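Local coordinates for polyketide synthase type I (Bacillus amyloliquefaciens, PDB 5KKU), which contributes an N-terminal dehydratase domain of the difficidin assembly line, which probably removes water from polyketide intermediates held on a carrier protein, at residues Gln167-Glu173 with Leu202-Phe207; Ile224-Tyr230 with Leu273-Leu279; Ile237-Ser241 with Asp262-Arg268. All coordinates share one frame; numbering follows the deposited sequence.

How the contacts relate
All three contacts lie in the second half of the dehydratase, predicted to form the C-terminal hotdog fold. Contact 1 closes first along the chain; contact 2 then opens, and contact 3 begins and ends between its two strands. Strands 172-178, 236-248, 258-266, 272-283 and 219-229 are successive antiparallel neighbours, so contacts 1, 3 and 2 follow one another across the strands. Centres of contacts 1 and 3 are 12 Å apart, those of 2 and 3 are 11 Å apart, and those of 1 and 2 are 18 Å apart. Strand 219-229 also pairs with 55-62 of the predicted N-terminal hotdog region, so contact 2 stands where the two halves join.

Contact 1. Residues Gln167-Glu173 with Leu202-Phe207; sequences QLQDKEE and LAGSSF
Glu173 OE2 is gripped by Ser206, in the loop that follows helix 194-200: Ser206 N meets Glu173 OE2 at 3.0 Å on the syn side, and Ser206 OG also lies 2.8 Å from Glu173 OE2, although the acceptor of its proton is not settled. The other oxygen, Glu173 OE1, takes Gly204 N at 2.8 Å and 162°, approached from above the carboxylate plane. An extended chain carries the carboxylate here, with CG of Glu173 anti to the backbone N (chi1 178°). Two N-H bonds, one to each oxygen, should limit rotation of the group and probably stabilise its negative charge. Next to it the Phe207 ring lies against the turn of the other segment, with CZ 3.3 Å from Lys171 O and 3.9 Å from Glu173 CB. Within the loop, Leu202 O accepts both Ser205 N and Ser205 OG, the latter at 2.7 Å. Strand 236-248 adjoins both segments: Glu173 pairs with Ser241 through the backbone, and Ala203 packs on Ser241. Leu202 to Ser205 form a type II beta turn with Gly204 at its third position, and Lys171 and Glu172 opposite Leu168 form a classic beta bulge, in the predicted C-terminal hotdog region.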
loop_
_atom_site.group_PDB
_atom_site.type_symbol
_atom_site.label_atom_id
_atom_site.label_comp_id
_atom_site.label_asym_id
_atom_site.label_seq_id
_atom_site.Cartn_x
_atom_site.Cartn_y
_atom_site.Cartn_z
ATOM N N GLN A 167 1.765 -18.910 10.234
ATOM C CA GLN A 167 3.036 -18.632 10.835
ATOM C C GLN A 167 3.848 -19.908 11.000
ATOM O O GLN A 167 3.351 -20.877 11.487
ATOM C CB GLN A 167 2.830 -17.969 12.181
ATOM C CG GLN A 167 4.015 -17.265 12.693
ATOM C CD GLN A 167 3.786 -16.709 14.059
ATOM O OE1 GLN A 167 3.582 -15.530 14.227
ATOM N NE2 GLN A 167 3.779 -17.552 15.023
ATOM N N LEU A 168 5.103 -19.866 10.605
ATOM C CA LEU A 168 5.965 -21.013 10.764
ATOM C C LEU A 168 7.095 -20.809 11.742
ATOM O O LEU A 168 7.972 -20.034 11.481
ATOM C CB LEU A 168 6.516 -21.478 9.438
ATOM C CG LEU A 168 7.546 -22.589 9.546
ATOM C CD1 LEU A 168 6.915 -23.896 9.991
ATOM C CD2 LEU A 168 8.390 -22.748 8.324
ATOM N N GLN A 169 7.053 -21.438 12.897
ATOM C CA GLN A 169 8.088 -21.273 13.936
ATOM C C GLN A 169 8.385 -19.926 14.486
ATOM O O GLN A 169 9.404 -19.698 15.058
ATOM C CB GLN A 169 9.290 -22.169 13.623
ATOM C CG GLN A 169 9.002 -23.643 13.770
ATOM C CD GLN A 169 10.040 -24.537 13.160
ATOM O OE1 GLN A 169 11.152 -24.151 12.984
ATOM N NE2 GLN A 169 9.674 -25.748 12.865
ATOM N N ASP A 170 7.469 -19.012 14.313
ATOM C CA ASP A 170 7.630 -17.714 14.782
ATOM C C ASP A 170 8.559 -16.872 13.895
ATOM O O ASP A 170 8.954 -15.818 14.282
ATOM C CB ASP A 170 7.975 -17.520 16.237
ATOM C CG ASP A 170 9.307 -18.079 16.545
ATOM O OD1 ASP A 170 10.039 -18.464 15.615
ATOM O OD2 ASP A 170 9.643 -18.147 17.727
ATOM N N LYS A 171 8.895 -17.385 12.703
ATOM C CA LYS A 171 10.072 -16.883 12.022
ATOM C C LYS A 171 9.514 -16.427 10.665
ATOM O O LYS A 171 10.029 -15.543 10.067
ATOM C CB LYS A 171 11.081 -17.940 11.845
ATOM C CG LYS A 171 12.091 -18.033 12.950
ATOM C CD LYS A 171 13.351 -18.749 12.507
ATOM C CE LYS A 171 13.792 -19.795 13.498
ATOM N NZ LYS A 171 14.713 -20.818 12.949
ATOM N N GLU A 172 8.491 -17.080 10.167
ATOM C CA GLU A 172 7.959 -16.702 8.876
ATOM C C GLU A 172 6.456 -16.557 8.871
ATOM O O GLU A 172 5.792 -17.121 9.644
ATOM C CB GLU A 172 8.331 -17.714 7.807
ATOM C CG GLU A 172 9.819 -17.898 7.570
ATOM C CD GLU A 172 10.144 -19.141 6.773
ATOM O OE1 GLU A 172 9.916 -19.209 5.588
ATOM O OE2 GLU A 172 10.637 -20.080 7.358
ATOM N N GLU A 173 5.961 -15.761 7.958
ATOM C CA GLU A 173 4.557 -15.541 7.811
ATOM C C GLU A 173 4.076 -15.580 6.363
ATOM O O GLU A 173 4.764 -15.196 5.464
ATOM C CB GLU A 173 4.206 -14.209 8.444
ATOM C CG GLU A 173 2.780 -13.781 8.343
ATOM C CD GLU A 173 2.544 -12.403 8.887
ATOM O OE1 GLU A 173 2.149 -11.528 8.135
ATOM O OE2 GLU A 173 2.756 -12.190 10.056
ATOM N N LEU A 202 0.288 -5.199 5.994
ATOM C CA LEU A 202 0.045 -5.796 7.261
ATOM C C LEU A 202 0.941 -6.968 7.509
ATOM O O LEU A 202 0.806 -7.609 8.480
ATOM C CB LEU A 202 -1.398 -6.230 7.351
ATOM C CG LEU A 202 -2.423 -5.119 7.414
ATOM C CD1 LEU A 202 -3.830 -5.628 7.427
ATOM C CD2 LEU A 202 -2.208 -4.285 8.642
ATOM N N ALA A 203 1.860 -7.233 6.607
ATOM C CA ALA A 203 2.851 -8.291 6.800
ATOM C C ALA A 203 3.650 -8.214 8.098
ATOM O O ALA A 203 4.102 -7.185 8.496
ATOM C CB ALA A 203 3.787 -8.366 5.626
ATOM N N GLY A 204 3.762 -9.337 8.756
ATOM C CA GLY A 204 4.499 -9.422 9.984
ATOM C C GLY A 204 3.657 -9.193 11.193
ATOM O O GLY A 204 4.159 -9.229 12.248
ATOM N N SER A 205 2.371 -8.954 11.018
ATOM C CA SER A 205 1.496 -8.748 12.143
ATOM C C SER A 205 1.447 -9.931 13.105
ATOM O O SER A 205 1.294 -9.759 14.285
ATOM C CB SER A 205 0.104 -8.412 11.680
ATOM O OG SER A 205 0.070 -7.183 11.027
ATOM N N SER A 206 1.558 -11.133 12.616
ATOM C CA SER A 206 1.552 -12.277 13.465
ATOM C C SER A 206 2.808 -12.294 14.315
ATOM O O SER A 206 2.830 -12.790 15.381
ATOM C CB SER A 206 1.448 -13.517 12.600
ATOM O OG SER A 206 2.705 -13.976 12.200
ATOM N N PHE A 207 3.900 -11.785 13.817
ATOM C CA PHE A 207 5.057 -11.710 14.664
ATOM C C PHE A 207 4.727 -10.626 15.643
ATOM O O PHE A 207 4.461 -9.527 15.232
ATOM C CB PHE A 207 6.268 -11.258 13.904
ATOM C CG PHE A 207 6.639 -12.130 12.762
ATOM C CD1 PHE A 207 6.707 -13.486 12.903
ATOM C CD2 PHE A 207 6.956 -11.578 11.572
ATOM C CE1 PHE A 207 7.082 -14.266 11.865
ATOM C CE2 PHE A 207 7.319 -12.351 10.536
ATOM C CZ PHE A 207 7.369 -13.699 10.676
#

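Contact 2. Residues Ile224-Tyr230 with Leu273-Leu279; sequences IDRFCMY and LAECEKL
Arg226 lies across Glu277 and Glu275. Its CB packs 4.0 Å from CB of Glu277, the residue with which Arg226 forms an antiparallel hydrogen-bonded pair. The chain runs straight through CG and bends at chi3 (95°), which turns the guanidinium along the strand toward Glu275. NE then bonds Glu277 OE2 at 3.2 Å, nearly straight at 171° and in the guanidinium plane, but well above the carboxylate plane. At the tip, NH2 makes a 2.6 Å salt bridge to Glu275 OE1, with guanidinium and carboxylate planes 81° apart; NH1 has a further salt-bridge partner in Glu56 of strand 55-62. Tyr230 OH donates to the same Glu275 OE1 at 2.9 Å, on the anti side and tilted out of the carboxylate plane. On the other face, carrying Phe227, Cys276 and Ala274, contacts are apolar: Phe227 CD2 lies 3.6 Å from Cys276 CB, and Cys276 SG sits at the ring edge. Met229 SD meets Ala274 CB at 3.8 Å. Asp225 and Arg226 opposite Glu277 make a classic beta bulge. Arg226, on strand 219-229, thus joins two carboxylates of strand 272-283 and one of strand 55-62, and its positive charge probably offsets theirs and helps keep the buried Glu275 ionised.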
loop_
_atom_site.group_PDB
_atom_site.type_symbol
_atom_site.label_atom_id
_atom_site.label_comp_id
_atom_site.label_asym_id
_atom_site.label_seq_id
_atom_site.Cartn_x
_atom_site.Cartn_y
_atom_site.Cartn_z
ATOM N N ILE A 224 9.473 3.443 1.527
ATOM C CA ILE A 224 9.655 2.099 1.011
ATOM C C ILE A 224 10.932 2.148 0.232
ATOM O O ILE A 224 11.046 2.972 -0.596
ATOM C CB ILE A 224 8.482 1.593 0.117
ATOM C CG1 ILE A 224 7.251 1.249 0.926
ATOM C CG2 ILE A 224 8.862 0.371 -0.688
ATOM C CD1 ILE A 224 6.028 0.932 0.113
ATOM N N ASP A 225 11.891 1.314 0.513
ATOM C CA ASP A 225 13.154 1.406 -0.197
ATOM C C ASP A 225 13.004 0.986 -1.634
ATOM O O ASP A 225 13.451 1.640 -2.511
ATOM C CB ASP A 225 14.261 0.639 0.483
ATOM C CG ASP A 225 15.008 1.460 1.469
ATOM O OD1 ASP A 225 14.610 2.583 1.773
ATOM O OD2 ASP A 225 16.012 1.005 1.986
ATOM N N ARG A 226 12.337 -0.131 -1.865
ATOM C CA ARG A 226 12.043 -0.592 -3.188
ATOM C C ARG A 226 10.759 -1.372 -3.273
ATOM O O ARG A 226 10.499 -2.189 -2.433
ATOM C CB ARG A 226 13.197 -1.397 -3.786
ATOM C CG ARG A 226 12.904 -1.896 -5.175
ATOM C CD ARG A 226 14.068 -2.540 -5.889
ATOM N NE ARG A 226 14.025 -3.967 -5.697
ATOM C CZ ARG A 226 13.622 -4.822 -6.598
ATOM N NH1 ARG A 226 13.282 -4.419 -7.791
ATOM N NH2 ARG A 226 13.599 -6.073 -6.298
ATOM N N PHE A 227 9.967 -1.107 -4.289
ATOM C CA PHE A 227 8.824 -1.905 -4.631
ATOM C C PHE A 227 8.830 -2.197 -6.110
ATOM O O PHE A 227 9.081 -1.342 -6.893
ATOM C CB PHE A 227 7.514 -1.240 -4.227
ATOM C CG PHE A 227 6.340 -2.131 -4.316
ATOM C CD1 PHE A 227 5.666 -2.257 -5.470
ATOM C CD2 PHE A 227 5.898 -2.849 -3.213
ATOM C CE1 PHE A 227 4.591 -3.095 -5.568
ATOM C CE2 PHE A 227 4.808 -3.674 -3.304
ATOM C CZ PHE A 227 4.160 -3.800 -4.490
ATOM N N CYS A 228 8.563 -3.413 -6.494
ATOM C CA CYS A 228 8.656 -3.790 -7.870
ATOM C C CYS A 228 7.603 -4.819 -8.244
ATOM O O CYS A 228 7.553 -5.841 -7.644
ATOM C CB CYS A 228 10.060 -4.309 -8.141
ATOM S SG CYS A 228 10.421 -4.808 -9.801
ATOM N N MET A 229 6.708 -4.723 -9.126
ATOM C CA MET A 229 5.684 -5.573 -9.739
ATOM C C MET A 229 6.289 -6.449 -10.822
ATOM O O MET A 229 6.883 -5.944 -11.771
ATOM C CB MET A 229 4.544 -4.737 -10.330
ATOM C CG MET A 229 3.715 -3.974 -9.311
ATOM S SD MET A 229 2.914 -5.058 -8.109
ATOM C CE MET A 229 1.745 -5.930 -9.151
ATOM N N TYR A 230 6.271 -7.742 -10.713
ATOM C CA TYR A 230 6.841 -8.435 -11.824
ATOM C C TYR A 230 5.748 -9.011 -12.693
ATOM O O TYR A 230 5.904 -9.159 -13.861
ATOM C CB TYR A 230 7.814 -9.478 -11.384
ATOM C CG TYR A 230 9.010 -8.957 -10.725
ATOM C CD1 TYR A 230 10.120 -8.569 -11.441
ATOM C CD2 TYR A 230 9.062 -8.867 -9.372
ATOM C CE1 TYR A 230 11.242 -8.115 -10.811
ATOM C CE2 TYR A 230 10.173 -8.424 -8.743
ATOM C CZ TYR A 230 11.249 -8.057 -9.457
ATOM O OH TYR A 230 12.292 -7.607 -8.770
ATOM N N LEU A 273 5.367 -12.328 -7.620
ATOM C CA LEU A 273 4.532 -11.345 -8.273
ATOM C C LEU A 273 5.056 -9.964 -7.985
ATOM O O LEU A 273 5.088 -9.166 -8.867
ATOM C CB LEU A 273 3.042 -11.439 -7.942
ATOM C CG LEU A 273 2.351 -12.769 -7.769
ATOM C CD1 LEU A 273 1.073 -12.667 -6.991
ATOM C CD2 LEU A 273 2.147 -13.525 -9.051
ATOM N N ALA A 274 5.467 -9.726 -6.764
ATOM C CA ALA A 274 5.997 -8.473 -6.364
ATOM C C ALA A 274 7.025 -8.547 -5.237
ATOM O O ALA A 274 7.006 -9.431 -4.465
ATOM C CB ALA A 274 4.857 -7.568 -6.000
ATOM N N GLU A 275 7.885 -7.561 -5.131
ATOM C CA GLU A 275 8.851 -7.473 -4.082
ATOM C C GLU A 275 8.807 -6.129 -3.406
ATOM O O GLU A 275 8.768 -5.106 -4.059
ATOM C CB GLU A 275 10.252 -7.688 -4.621
ATOM C CG GLU A 275 10.622 -9.075 -5.062
ATOM C CD GLU A 275 12.099 -9.209 -5.274
ATOM O OE1 GLU A 275 12.642 -8.454 -6.020
ATOM O OE2 GLU A 275 12.726 -10.030 -4.657
ATOM N N CYS A 276 8.895 -6.135 -2.111
ATOM C CA CYS A 276 8.943 -4.946 -1.357
ATOM C C CYS A 276 10.094 -4.965 -0.405
ATOM O O CYS A 276 10.149 -5.746 0.468
ATOM C CB CYS A 276 7.640 -4.744 -0.631
ATOM S SG CYS A 276 7.503 -3.263 0.311
ATOM N N GLU A 277 10.993 -4.039 -0.548
ATOM C CA GLU A 277 12.153 -4.011 0.287
ATOM C C GLU A 277 12.046 -2.925 1.303
ATOM O O GLU A 277 11.899 -1.800 0.939
ATOM C CB GLU A 277 13.369 -3.771 -0.555
ATOM C CG GLU A 277 13.938 -4.978 -1.185
ATOM C CD GLU A 277 15.117 -4.637 -2.012
ATOM O OE1 GLU A 277 15.892 -3.772 -1.595
ATOM O OE2 GLU A 277 15.255 -5.222 -3.065
ATOM N N LYS A 278 12.111 -3.300 2.548
ATOM C CA LYS A 278 12.095 -2.397 3.644
ATOM C C LYS A 278 10.897 -1.444 3.702
ATOM O O LYS A 278 11.037 -0.274 3.559
ATOM C CB LYS A 278 13.422 -1.667 3.724
ATOM C CG LYS A 278 13.725 -1.128 5.088
ATOM C CD LYS A 278 14.563 0.119 5.027
ATOM C CE LYS A 278 15.463 0.253 6.242
ATOM N NZ LYS A 278 14.786 0.398 7.557
ATOM N N LEU A 279 9.720 -1.964 3.973
ATOM C CA LEU A 279 8.578 -1.115 4.239
ATOM C C LEU A 279 8.671 -0.587 5.632
ATOM O O LEU A 279 8.622 -1.300 6.580
ATOM C CB LEU A 279 7.262 -1.817 3.981
ATOM C CG LEU A 279 6.027 -1.282 4.682
ATOM C CD1 LEU A 279 5.550 -0.033 4.017
ATOM C CD2 LEU A 279 4.917 -2.283 4.754
#

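Contact 3. Residues Ile237-Ser241 with Asp262-Arg268; sequences IYTYS and DFTIYDR
With CG anti to the carbonyl carbon (chi1 -58°), the Tyr238 ring extends to Arg268, whose own chain bends at chi2 (58°) and crosses the ring at a slant. Arg268 CB lies 3.5 Å from Tyr238 CE1, and the planes of ring and guanidinium are 65° apart. Arg268 NH2 gives Tyr238 OH only a weak bond, 3.4 Å long, although the oxygen lies near the guanidinium plane; that hydroxyl is also hydrogen-bonded to Glu176 of strand 172-178. Tyr238 pairs with Tyr266 through two backbone bonds, Tyr266 N to Tyr238 O at 2.7 Å and Tyr238 N to Tyr266 O at 2.8 Å. Tyr240 and Thr264 repeat the pattern, with Tyr240 N 2.7 Å from Thr264 O. These reciprocal pairs flank the non-hydrogen-bonded pair Thr239 and Ile265, the register of an antiparallel beta hairpin made by strands 236-248 and 258-266 in the predicted C-terminal hotdog region. On the face of Tyr238, Tyr240 and Tyr266, the edge of the Tyr266 ring meets Tyr240 CB (CE2 at 3.6 Å), while Thr264 CG2 sits over one face of that ring. Tyr240 OH bonds Glu172, and Tyr266 OH bonds the backbone O of Lys124. On the reverse face Ile237 CD1 presses on Ile265 CG2 at 3.5 Å, and Thr239 CG2 reaches Phe263 CD1 at 4.0 Å. Helix 194-200 packs against this face: Ser200 touches Ile237, Phe263 and Ile265 and hydrogen-bonds Thr239 OG1.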
loop_
_atom_site.group_PDB
_atom_site.type_symbol
_atom_site.label_atom_id
_atom_site.label_comp_id
_atom_site.label_asym_id
_atom_site.label_seq_id
_atom_site.Cartn_x
_atom_site.Cartn_y
_atom_site.Cartn_z
ATOM N N ILE A 237 -3.591 -13.961 -3.723
ATOM C CA ILE A 237 -2.165 -13.834 -3.543
ATOM C C ILE A 237 -1.642 -14.334 -2.219
ATOM O O ILE A 237 -2.375 -14.559 -1.284
ATOM C CB ILE A 237 -1.663 -12.419 -3.734
ATOM C CG1 ILE A 237 -2.229 -11.515 -2.660
ATOM C CG2 ILE A 237 -1.975 -11.907 -5.115
ATOM C CD1 ILE A 237 -1.577 -10.186 -2.543
ATOM N N TYR A 238 -0.347 -14.486 -2.132
ATOM C CA TYR A 238 0.291 -14.991 -0.947
ATOM C C TYR A 238 1.439 -14.130 -0.558
ATOM O O TYR A 238 2.465 -14.221 -1.138
ATOM C CB TYR A 238 0.732 -16.430 -1.161
ATOM C CG TYR A 238 -0.391 -17.341 -1.531
ATOM C CD1 TYR A 238 -0.864 -17.407 -2.804
ATOM C CD2 TYR A 238 -0.967 -18.111 -0.605
ATOM C CE1 TYR A 238 -1.898 -18.204 -3.113
ATOM C CE2 TYR A 238 -2.001 -18.912 -0.907
ATOM C CZ TYR A 238 -2.441 -18.976 -2.159
ATOM O OH TYR A 238 -3.452 -19.773 -2.408
ATOM N N THR A 239 1.215 -13.297 0.422
ATOM C CA THR A 239 2.182 -12.393 0.920
ATOM C C THR A 239 3.111 -13.032 1.950
ATOM O O THR A 239 2.730 -13.320 3.034
ATOM C CB THR A 239 1.497 -11.113 1.451
ATOM O OG1 THR A 239 0.804 -10.466 0.384
ATOM C CG2 THR A 239 2.507 -10.185 2.019
ATOM N N TYR A 240 4.348 -13.244 1.592
ATOM C CA TYR A 240 5.285 -13.837 2.447
ATOM C C TYR A 240 6.163 -12.797 3.130
ATOM O O TYR A 240 6.575 -11.853 2.517
ATOM C CB TYR A 240 6.133 -14.778 1.641
ATOM C CG TYR A 240 7.323 -15.292 2.355
ATOM C CD1 TYR A 240 7.246 -16.415 3.111
ATOM C CD2 TYR A 240 8.518 -14.678 2.253
ATOM C CE1 TYR A 240 8.307 -16.887 3.780
ATOM C CE2 TYR A 240 9.602 -15.152 2.921
ATOM C CZ TYR A 240 9.483 -16.269 3.676
ATOM O OH TYR A 240 10.503 -16.747 4.347
ATOM N N SER A 241 6.464 -13.002 4.386
ATOM C CA SER A 241 7.275 -12.113 5.171
ATOM C C SER A 241 8.140 -12.893 6.197
ATOM O O SER A 241 7.722 -13.860 6.744
ATOM C CB SER A 241 6.353 -11.098 5.807
ATOM O OG SER A 241 6.939 -10.303 6.755
ATOM N N ASP A 262 10.502 -6.281 4.866
ATOM C CA ASP A 262 10.463 -6.737 3.494
ATOM C C ASP A 262 9.323 -7.680 3.362
ATOM O O ASP A 262 9.023 -8.392 4.289
ATOM C CB ASP A 262 11.694 -7.560 3.133
ATOM C CG ASP A 262 12.967 -6.758 3.024
ATOM O OD1 ASP A 262 12.925 -5.542 2.946
ATOM O OD2 ASP A 262 14.019 -7.402 3.005
ATOM N N PHE A 263 8.621 -7.693 2.263
ATOM C CA PHE A 263 7.663 -8.730 2.019
ATOM C C PHE A 263 7.771 -9.145 0.583
ATOM O O PHE A 263 8.237 -8.380 -0.204
ATOM C CB PHE A 263 6.212 -8.373 2.467
ATOM C CG PHE A 263 5.520 -7.294 1.671
ATOM C CD1 PHE A 263 4.975 -7.536 0.436
ATOM C CD2 PHE A 263 5.361 -6.045 2.197
ATOM C CE1 PHE A 263 4.327 -6.547 -0.261
ATOM C CE2 PHE A 263 4.728 -5.069 1.501
ATOM C CZ PHE A 263 4.211 -5.324 0.266
ATOM N N THR A 264 7.352 -10.351 0.245
ATOM C CA THR A 264 7.269 -10.779 -1.131
ATOM C C THR A 264 5.893 -11.303 -1.411
ATOM O O THR A 264 5.367 -12.014 -0.624
ATOM C CB THR A 264 8.288 -11.888 -1.467
ATOM O OG1 THR A 264 9.589 -11.486 -1.076
ATOM C CG2 THR A 264 8.241 -12.255 -2.938
ATOM N N ILE A 265 5.322 -10.968 -2.546
ATOM C CA ILE A 265 3.999 -11.421 -2.903
ATOM C C ILE A 265 4.101 -12.524 -3.911
ATOM O O ILE A 265 4.622 -12.319 -4.947
ATOM C CB ILE A 265 3.110 -10.279 -3.426
ATOM C CG1 ILE A 265 3.049 -9.112 -2.459
ATOM C CG2 ILE A 265 1.715 -10.768 -3.600
ATOM C CD1 ILE A 265 2.096 -8.020 -2.836
ATOM N N TYR A 266 3.605 -13.682 -3.560
ATOM C CA TYR A 266 3.594 -14.851 -4.415
ATOM C C TYR A 266 2.241 -15.163 -5.028
ATOM O O TYR A 266 1.259 -14.823 -4.461
ATOM C CB TYR A 266 4.060 -16.051 -3.622
ATOM C CG TYR A 266 5.501 -16.021 -3.276
ATOM C CD1 TYR A 266 6.478 -16.346 -4.196
ATOM C CD2 TYR A 266 5.896 -15.650 -2.009
ATOM C CE1 TYR A 266 7.792 -16.301 -3.846
ATOM C CE2 TYR A 266 7.203 -15.609 -1.662
ATOM C CZ TYR A 266 8.144 -15.917 -2.575
ATOM O OH TYR A 266 9.397 -15.842 -2.159
ATOM N N ASP A 267 2.297 -15.652 -6.207
ATOM C CA ASP A 267 1.301 -16.472 -6.450
ATOM C C ASP A 267 1.612 -17.773 -5.729
ATOM O O ASP A 267 2.497 -18.095 -5.032
ATOM C CB ASP A 267 0.892 -16.594 -7.919
ATOM C CG ASP A 267 1.884 -17.337 -8.781
ATOM O OD1 ASP A 267 2.676 -18.098 -8.266
ATOM O OD2 ASP A 267 1.846 -17.180 -9.999
ATOM N N ARG A 268 0.567 -18.499 -6.045
ATOM C CA ARG A 268 0.171 -19.796 -5.623
ATOM C C ARG A 268 1.024 -20.914 -6.140
ATOM O O ARG A 268 1.328 -21.808 -5.407
ATOM C CB ARG A 268 -1.256 -20.010 -6.071
ATOM C CG ARG A 268 -1.842 -21.347 -5.783
ATOM C CD ARG A 268 -1.832 -21.677 -4.324
ATOM N NE ARG A 268 -1.894 -23.093 -4.194
ATOM C CZ ARG A 268 -2.492 -23.755 -3.227
ATOM N NH1 ARG A 268 -2.445 -25.063 -3.229
ATOM N NH2 ARG A 268 -3.113 -23.122 -2.260
#